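Local coordinates for protein papain-like cysteine protease (Porcine reproductive and respiratory syndrome virus, PDB 3MTV) that probably cleaves viral polyprotein as a papain-like cysteine protease, acts as a metal-dependent nuclease, and probably helps suppress host interferon signalling, at residues Q131-G143 with P185-G197. Sequence-based numbering, arbitrary orientation.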
ATOM      1  N   GLN A 131      -8.967   9.848  34.417  1.00 45.40           N
ATOM      2  CA  GLN A 131      -8.730   8.999  35.632  1.00 48.98           C
ATOM      3  C   GLN A 131      -8.700   9.858  36.925  1.00 58.19           C
ATOM      4  O   GLN A 131      -9.552   9.707  37.819  1.00 61.68           O
ATOM      5  CB  GLN A 131      -7.384   8.419  35.530  1.00 47.87           C
ATOM      6  CG  GLN A 131      -7.065   7.562  36.685  1.00 49.70           C
ATOM      7  CD  GLN A 131      -6.397   6.279  36.185  1.00 84.31           C
ATOM      8  OE1 GLN A 131      -6.640   5.209  36.746  1.00 69.18           O
ATOM      9  NE2 GLN A 131      -5.561   6.370  35.089  1.00 90.00           N
ATOM     10  N   VAL A 132      -7.748  10.804  36.888  1.00 45.04           N
ATOM     11  CA  VAL A 132      -7.431  11.810  37.852  1.00 55.10           C
ATOM     12  C   VAL A 132      -8.420  12.839  38.065  1.00 63.32           C
ATOM     13  O   VAL A 132      -8.284  13.612  39.016  1.00 54.27           O
ATOM     14  CB  VAL A 132      -6.301  12.792  37.338  1.00 53.32           C
ATOM     15  CG1 VAL A 132      -5.931  13.684  38.414  1.00 58.09           C
ATOM     16  CG2 VAL A 132      -5.075  12.130  37.227  1.00 46.73           C
ATOM     17  N   ASN A 133      -9.325  12.977  37.128  1.00 57.41           N
ATOM     18  CA  ASN A 133     -10.381  13.925  37.356  1.00 55.91           C
ATOM     19  C   ASN A 133     -11.639  13.324  37.958  1.00 56.12           C
ATOM     20  O   ASN A 133     -12.697  14.026  38.079  1.00 60.71           O
ATOM     21  CB  ASN A 133     -10.613  14.755  36.112  1.00 54.50           C
ATOM     22  CG  ASN A 133      -9.683  15.936  36.076  1.00 64.14           C
ATOM     23  OD1 ASN A 133      -8.833  15.926  35.254  1.00 57.07           O
ATOM     24  ND2 ASN A 133      -9.793  16.926  37.022  1.00 52.30           N
ATOM     25  N   GLY A 134     -11.476  12.047  38.366  1.00 58.55           N
ATOM     26  CA  GLY A 134     -12.491  11.223  39.004  1.00 50.81           C
ATOM     27  C   GLY A 134     -13.376  10.686  37.922  1.00 61.38           C
ATOM     28  O   GLY A 134     -14.410  10.122  38.157  1.00 60.05           O
ATOM     29  N   LEU A 135     -13.006  10.856  36.686  1.00 56.12           N
ATOM     30  CA  LEU A 135     -13.848  10.172  35.776  1.00 56.79           C
ATOM     31  C   LEU A 135     -13.251   8.853  35.408  1.00 59.46           C
ATOM     32  O   LEU A 135     -12.170   8.384  35.914  1.00 62.53           O
ATOM     33  CB  LEU A 135     -14.135  10.977  34.526  1.00 52.89           C
ATOM     34  CG  LEU A 135     -14.529  12.422  34.825  1.00 58.26           C
ATOM     35  CD1 LEU A 135     -14.099  13.361  33.763  1.00 38.51           C
ATOM     36  CD2 LEU A 135     -16.004  12.515  35.071  1.00 58.02           C
ATOM     37  N   ARG A 136     -14.069   8.269  34.556  1.00 47.12           N
ATOM     38  CA  ARG A 136     -14.015   6.918  34.074  1.00 48.87           C
ATOM     39  C   ARG A 136     -14.909   6.758  32.827  1.00 50.06           C
ATOM     40  O   ARG A 136     -16.025   7.305  32.758  1.00 56.03           O
ATOM     41  CB  ARG A 136     -14.498   5.972  35.165  1.00 52.13           C
ATOM     42  CG  ARG A 136     -15.694   5.178  34.863  1.00 48.57           C
ATOM     43  CD  ARG A 136     -15.836   4.087  35.901  1.00 68.07           C
ATOM     44  NE  ARG A 136     -17.187   3.752  36.384  1.00 58.86           N
ATOM     45  CZ  ARG A 136     -17.415   3.236  37.589  1.00 76.51           C
ATOM     46  NH1 ARG A 136     -16.396   3.035  38.417  1.00 54.89           N
ATOM     47  NH2 ARG A 136     -18.651   2.933  37.975  1.00 88.79           N
ATOM     48  N   ALA A 137     -14.411   6.041  31.820  1.00 47.02           N
ATOM     49  CA  ALA A 137     -15.190   5.881  30.566  1.00 60.81           C
ATOM     50  C   ALA A 137     -15.445   4.465  30.317  1.00 64.64           C
ATOM     51  O   ALA A 137     -14.510   3.638  30.370  1.00 75.16           O
ATOM     52  CB  ALA A 137     -14.490   6.406  29.335  1.00 56.73           C
ATOM     53  N   VAL A 138     -16.713   4.189  30.002  1.00 60.41           N
ATOM     54  CA  VAL A 138     -17.182   2.819  29.974  1.00 67.06           C
ATOM     55  C   VAL A 138     -17.889   2.566  28.727  1.00 61.81           C
ATOM     56  O   VAL A 138     -18.716   3.365  28.251  1.00 61.93           O
ATOM     57  CB  VAL A 138     -18.218   2.449  31.033  1.00 53.44           C
ATOM     58  CG1 VAL A 138     -18.361   0.917  31.045  1.00 81.61           C
ATOM     59  CG2 VAL A 138     -17.886   2.995  32.391  1.00 45.16           C
ATOM     60  N   THR A 139     -17.578   1.373  28.281  1.00 58.52           N
ATOM     61  CA  THR A 139     -17.966   0.893  27.038  1.00 67.08           C
ATOM     62  C   THR A 139     -19.422   0.614  27.214  1.00 60.86           C
ATOM     63  O   THR A 139     -19.789  -0.199  28.026  1.00 75.41           O
ATOM     64  CB  THR A 139     -17.183  -0.319  26.796  1.00 67.44           C
ATOM     65  OG1 THR A 139     -17.387  -0.619  25.421  1.00 82.91           O
ATOM     66  CG2 THR A 139     -17.591  -1.498  27.866  1.00 56.58           C
ATOM     67  N   ASP A 140     -20.258   1.376  26.534  1.00 71.28           N
ATOM     68  CA  ASP A 140     -21.668   1.283  26.814  1.00 78.38           C
ATOM     69  C   ASP A 140     -22.327   1.107  25.505  1.00 86.23           C
ATOM     70  O   ASP A 140     -22.478   2.047  24.688  1.00 79.69           O
ATOM     71  CB  ASP A 140     -22.233   2.483  27.629  1.00 92.55           C
ATOM     72  CG  ASP A 140     -23.813   2.661  27.504  1.00 95.95           C
ATOM     73  OD1 ASP A 140     -24.422   1.953  26.668  1.00 91.18           O
ATOM     74  OD2 ASP A 140     -24.444   3.535  28.223  1.00 91.62           O
ATOM     75  N   THR A 141     -22.736  -0.132  25.312  1.00 87.92           N
ATOM     76  CA  THR A 141     -23.466  -0.479  24.110  1.00101.68           C
ATOM     77  C   THR A 141     -24.571   0.483  23.569  1.00 83.98           C
ATOM     78  O   THR A 141     -25.014   0.316  22.427  1.00 69.86           O
ATOM     79  CB  THR A 141     -23.963  -1.889  24.221  1.00 97.57           C
ATOM     80  OG1 THR A 141     -23.881  -2.432  22.905  1.00 71.42           O
ATOM     81  CG2 THR A 141     -25.401  -1.969  24.853  1.00 74.83           C
ATOM     82  N   HIS A 142     -24.893   1.508  24.384  1.00 86.79           N
ATOM     83  CA  HIS A 142     -26.030   2.445  24.266  1.00 86.89           C
ATOM     84  C   HIS A 142     -25.739   3.882  24.539  1.00 95.58           C
ATOM     85  O   HIS A 142     -26.646   4.773  24.457  1.00 64.70           O
ATOM     86  CB  HIS A 142     -27.207   2.027  25.131  1.00 87.51           C
ATOM     87  CG  HIS A 142     -28.180   1.226  24.347  1.00121.47           C
ATOM     88  ND1 HIS A 142     -28.272  -0.150  24.472  1.00100.44           N
ATOM     89  CD2 HIS A 142     -28.963   1.578  23.292  1.00 93.01           C
ATOM     90  CE1 HIS A 142     -29.128  -0.603  23.576  1.00103.24           C
ATOM     91  NE2 HIS A 142     -29.556   0.422  22.847  1.00123.44           N
ATOM     92  N   GLY A 143     -24.462   4.059  24.878  1.00 85.57           N
ATOM     93  CA  GLY A 143     -23.861   5.345  25.106  1.00 71.70           C
ATOM     94  C   GLY A 143     -24.160   6.357  24.029  1.00 74.58           C
ATOM     95  O   GLY A 143     -24.614   5.969  22.906  1.00 72.76           O
ATOM     96  N   PRO A 185     -18.644   1.158  42.338  1.00 74.45           N
ATOM     97  CA  PRO A 185     -18.230  -0.022  41.586  1.00 73.80           C
ATOM     98  C   PRO A 185     -18.845  -0.116  40.239  1.00 71.20           C
ATOM     99  O   PRO A 185     -19.836   0.495  39.912  1.00 72.59           O
ATOM    100  CB  PRO A 185     -18.677  -1.153  42.471  1.00 50.13           C
ATOM    101  CG  PRO A 185     -18.472  -0.621  43.796  1.00 76.06           C
ATOM    102  CD  PRO A 185     -19.070   0.771  43.689  1.00 76.30           C
ATOM    103  N   LEU A 186     -18.202  -0.894  39.414  1.00 78.18           N
ATOM    104  CA  LEU A 186     -18.714  -0.972  38.089  1.00100.60           C
ATOM    105  C   LEU A 186     -20.082  -1.715  38.151  1.00105.67           C
ATOM    106  O   LEU A 186     -20.185  -2.776  38.791  1.00 80.90           O
ATOM    107  CB  LEU A 186     -17.660  -1.601  37.166  1.00 76.87           C
ATOM    108  CG  LEU A 186     -17.869  -1.219  35.707  1.00100.86           C
ATOM    109  CD1 LEU A 186     -19.257  -0.509  35.478  1.00115.44           C
ATOM    110  CD2 LEU A 186     -16.739  -0.357  35.266  1.00 83.04           C
ATOM    111  N   ALA A 187     -21.090  -1.119  37.488  1.00 94.44           N
ATOM    112  CA  ALA A 187     -22.482  -1.553  37.512  1.00104.11           C
ATOM    113  C   ALA A 187     -22.832  -2.781  36.619  1.00111.16           C
ATOM    114  O   ALA A 187     -23.216  -2.623  35.438  1.00 79.09           O
ATOM    115  CB  ALA A 187     -23.357  -0.354  37.140  1.00102.81           C
ATOM    116  N   GLY A 188     -22.723  -3.996  37.180  1.00 91.83           N
ATOM    117  CA  GLY A 188     -23.079  -5.202  36.436  1.00 94.90           C
ATOM    118  C   GLY A 188     -21.818  -5.996  36.234  1.00129.73           C
ATOM    119  O   GLY A 188     -21.025  -6.052  37.179  1.00119.91           O
ATOM    120  N   LYS A 189     -21.605  -6.585  35.048  1.00132.07           N
ATOM    121  CA  LYS A 189     -20.295  -7.214  34.724  1.00125.50           C
ATOM    122  C   LYS A 189     -20.117  -7.585  33.231  1.00114.87           C
ATOM    123  O   LYS A 189     -18.984  -7.871  32.774  1.00106.76           O
ATOM    124  CB  LYS A 189     -19.891  -8.357  35.720  1.00113.42           C
ATOM    125  CG  LYS A 189     -21.031  -9.285  36.156  1.00125.05           C
ATOM    126  CD  LYS A 189     -21.269 -10.472  35.178  1.00119.91           C
ATOM    127  CE  LYS A 189     -20.545 -11.772  35.680  1.00131.63           C
ATOM    128  NZ  LYS A 189     -20.590 -12.156  37.199  1.00 85.94           N
ATOM    129  N   ASP A 190     -21.241  -7.603  32.504  1.00 95.83           N
ATOM    130  CA  ASP A 190     -21.284  -7.195  31.080  1.00119.64           C
ATOM    131  C   ASP A 190     -20.388  -5.917  30.770  1.00114.98           C
ATOM    132  O   ASP A 190     -19.599  -5.884  29.830  1.00 99.64           O
ATOM    133  CB  ASP A 190     -22.759  -6.947  30.635  1.00112.93           C
ATOM    134  CG  ASP A 190     -23.638  -6.247  31.763  1.00139.86           C
ATOM    135  OD1 ASP A 190     -23.962  -6.926  32.783  1.00114.64           O
ATOM    136  OD2 ASP A 190     -24.007  -5.027  31.643  1.00107.49           O
ATOM    137  N   GLU A 191     -20.489  -4.892  31.611  1.00129.30           N
ATOM    138  CA  GLU A 191     -19.821  -3.593  31.437  1.00106.47           C
ATOM    139  C   GLU A 191     -18.292  -3.570  31.509  1.00113.57           C
ATOM    140  O   GLU A 191     -17.676  -4.236  32.398  1.00 84.91           O
ATOM    141  CB  GLU A 191     -20.238  -2.692  32.600  1.00110.55           C
ATOM    142  CG  GLU A 191     -21.705  -2.412  32.731  1.00126.35           C
ATOM    143  CD  GLU A 191     -22.036  -1.028  32.238  1.00112.61           C
ATOM    144  OE1 GLU A 191     -22.339  -0.888  31.009  1.00109.09           O
ATOM    145  OE2 GLU A 191     -21.968  -0.103  33.098  1.00 96.72           O
ATOM    146  N   LYS A 192     -17.682  -2.710  30.676  1.00 84.19           N
ATOM    147  CA  LYS A 192     -16.262  -2.511  30.850  1.00 73.92           C
ATOM    148  C   LYS A 192     -15.646  -1.119  30.639  1.00 69.19           C
ATOM    149  O   LYS A 192     -16.038  -0.305  29.837  1.00 67.00           O
ATOM    150  CB  LYS A 192     -15.521  -3.536  30.026  1.00 89.55           C
ATOM    151  CG  LYS A 192     -14.296  -4.056  30.711  1.00 97.89           C
ATOM    152  CD  LYS A 192     -13.990  -5.401  30.074  1.00134.55           C
ATOM    153  CE  LYS A 192     -15.273  -6.183  29.646  1.00112.26           C
ATOM    154  NZ  LYS A 192     -15.874  -6.960  30.797  1.00 98.51           N
ATOM    155  N   ILE A 193     -14.623  -0.893  31.402  1.00 59.07           N
ATOM    156  CA  ILE A 193     -13.786   0.281  31.352  1.00 62.83           C
ATOM    157  C   ILE A 193     -13.140   0.274  29.987  1.00 62.87           C
ATOM    158  O   ILE A 193     -12.552  -0.721  29.543  1.00 87.93           O
ATOM    159  CB  ILE A 193     -12.728   0.068  32.473  1.00 69.96           C
ATOM    160  CG1 ILE A 193     -13.151  -1.172  33.420  1.00102.15           C
ATOM    161  CG2 ILE A 193     -12.686   1.212  33.365  1.00 45.95           C
ATOM    162  CD1 ILE A 193     -12.807  -2.887  33.161  1.00 59.80           C
ATOM    163  N   PHE A 194     -13.343   1.344  29.273  1.00 58.55           N
ATOM    164  CA  PHE A 194     -12.657   1.645  28.006  1.00 55.03           C
ATOM    165  C   PHE A 194     -11.170   2.116  28.149  1.00 67.00           C
ATOM    166  O   PHE A 194     -10.798   3.085  28.872  1.00 52.44           O
ATOM    167  CB  PHE A 194     -13.467   2.714  27.262  1.00 53.80           C
ATOM    168  CG  PHE A 194     -12.964   3.042  25.866  1.00 60.39           C
ATOM    169  CD1 PHE A 194     -12.981   2.117  24.867  1.00 61.16           C
ATOM    170  CD2 PHE A 194     -12.498   4.327  25.565  1.00 61.93           C
ATOM    171  CE1 PHE A 194     -12.526   2.434  23.633  1.00 51.03           C
ATOM    172  CE2 PHE A 194     -12.003   4.609  24.395  1.00 47.01           C
ATOM    173  CZ  PHE A 194     -12.002   3.636  23.415  1.00 50.27           C
ATOM    174  N   ARG A 195     -10.354   1.377  27.433  1.00 57.70           N
ATOM    175  CA  ARG A 195      -8.937   1.505  27.395  1.00 80.34           C
ATOM    176  C   ARG A 195      -8.716   2.041  25.997  1.00 93.54           C
ATOM    177  O   ARG A 195      -8.793   1.284  25.012  1.00 97.98           O
ATOM    178  CB  ARG A 195      -8.265   0.126  27.545  1.00 97.19           C
ATOM    179  CG  ARG A 195      -8.288  -0.503  29.026  1.00113.87           C
ATOM    180  CD  ARG A 195      -7.231  -1.702  29.255  1.00135.63           C
ATOM    181  NE  ARG A 195      -6.490  -2.277  28.078  1.00143.60           N
ATOM    182  CZ  ARG A 195      -6.888  -3.307  27.277  1.00145.64           C
ATOM    183  NH1 ARG A 195      -8.072  -3.917  27.474  1.00115.30           N
ATOM    184  NH2 ARG A 195      -6.114  -3.743  26.237  1.00 92.79           N
ATOM    185  N   PHE A 196      -8.498   3.361  25.953  1.00 68.39           N
ATOM    186  CA  PHE A 196      -8.150   4.209  24.824  1.00 50.27           C
ATOM    187  C   PHE A 196      -7.108   3.805  23.803  1.00 62.52           C
ATOM    188  O   PHE A 196      -6.816   4.603  22.917  1.00 54.95           O
ATOM    189  CB  PHE A 196      -7.669   5.529  25.433  1.00 63.28           C
ATOM    190  CG  PHE A 196      -8.795   6.285  26.033  1.00 54.46           C
ATOM    191  CD1 PHE A 196      -9.604   7.120  25.224  1.00 62.81           C
ATOM    192  CD2 PHE A 196      -9.144   6.120  27.358  1.00 63.10           C
ATOM    193  CE1 PHE A 196     -10.724   7.773  25.684  1.00 42.72           C
ATOM    194  CE2 PHE A 196     -10.312   6.830  27.903  1.00 49.57           C
ATOM    195  CZ  PHE A 196     -11.075   7.618  27.034  1.00 63.49           C
ATOM    196  N   GLY A 197      -6.587   2.583  23.921  1.00 60.82           N
ATOM    197  CA  GLY A 197      -5.476   2.051  23.154  1.00 48.01           C
ATOM    198  C   GLY A 197      -4.155   2.801  23.335  1.00 71.66           C
ATOM    199  O   GLY A 197      -4.140   4.006  23.721  1.00 54.36           O
TER
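Val-138 on strand 135-139 faces Ile-193 on the short strand 192-193 as an antiparallel non-hydrogen-bonded pair, their CA atoms 4.5 Å apart. The firm backbone bond beside this pair runs from Phe-194 N to Ala-137 O at 2.8 Å, 20° out of the carbonyl plane; a second, from Thr-139 N toward Lys-192 O, is doubtful because the place of that oxygen is uncertain. A weaker CA-H...O contact brings Ile-193 CA to 3.6 Å from Ala-137 O. On the other face from Val-138, the methyl of Ala-137 touches the root of Phe-194, CB to CB 4.4 Å, and also meets the Phe-196 ring obliquely, 4.3 Å from its CZ. Phe-194 carries CG anti to its backbone N (chi1 -174°), which takes its ring away from Ala-137; its CE2 lies 3.5 Å above the Phe-196 ring plane, toward the rim. The Phe-196 side chain is about 10 Å from that of Cys-90, the probable nucleophile. On the side of Val-138 and Ile-193, the Arg-136 chain bends at chi3 and brings NH2 to Pro-185 O at 3.3 Å, a weak bond made at the guanidinium edge. Leu-186 CD2 lies over one face of that group. The stronger partner of Arg-136 is Glu-180, in a salt bridge to NH2, while Glu-191 pairs with Arg-178. In this papain-like protease part of nsp1-beta, strand 192-193 borders a five-stranded antiparallel sheet, strand 135-139 runs between it and strand 171-181, and Phe-196 joins this sheet margin to Leu-126 and Gln-127 of helix 124-131.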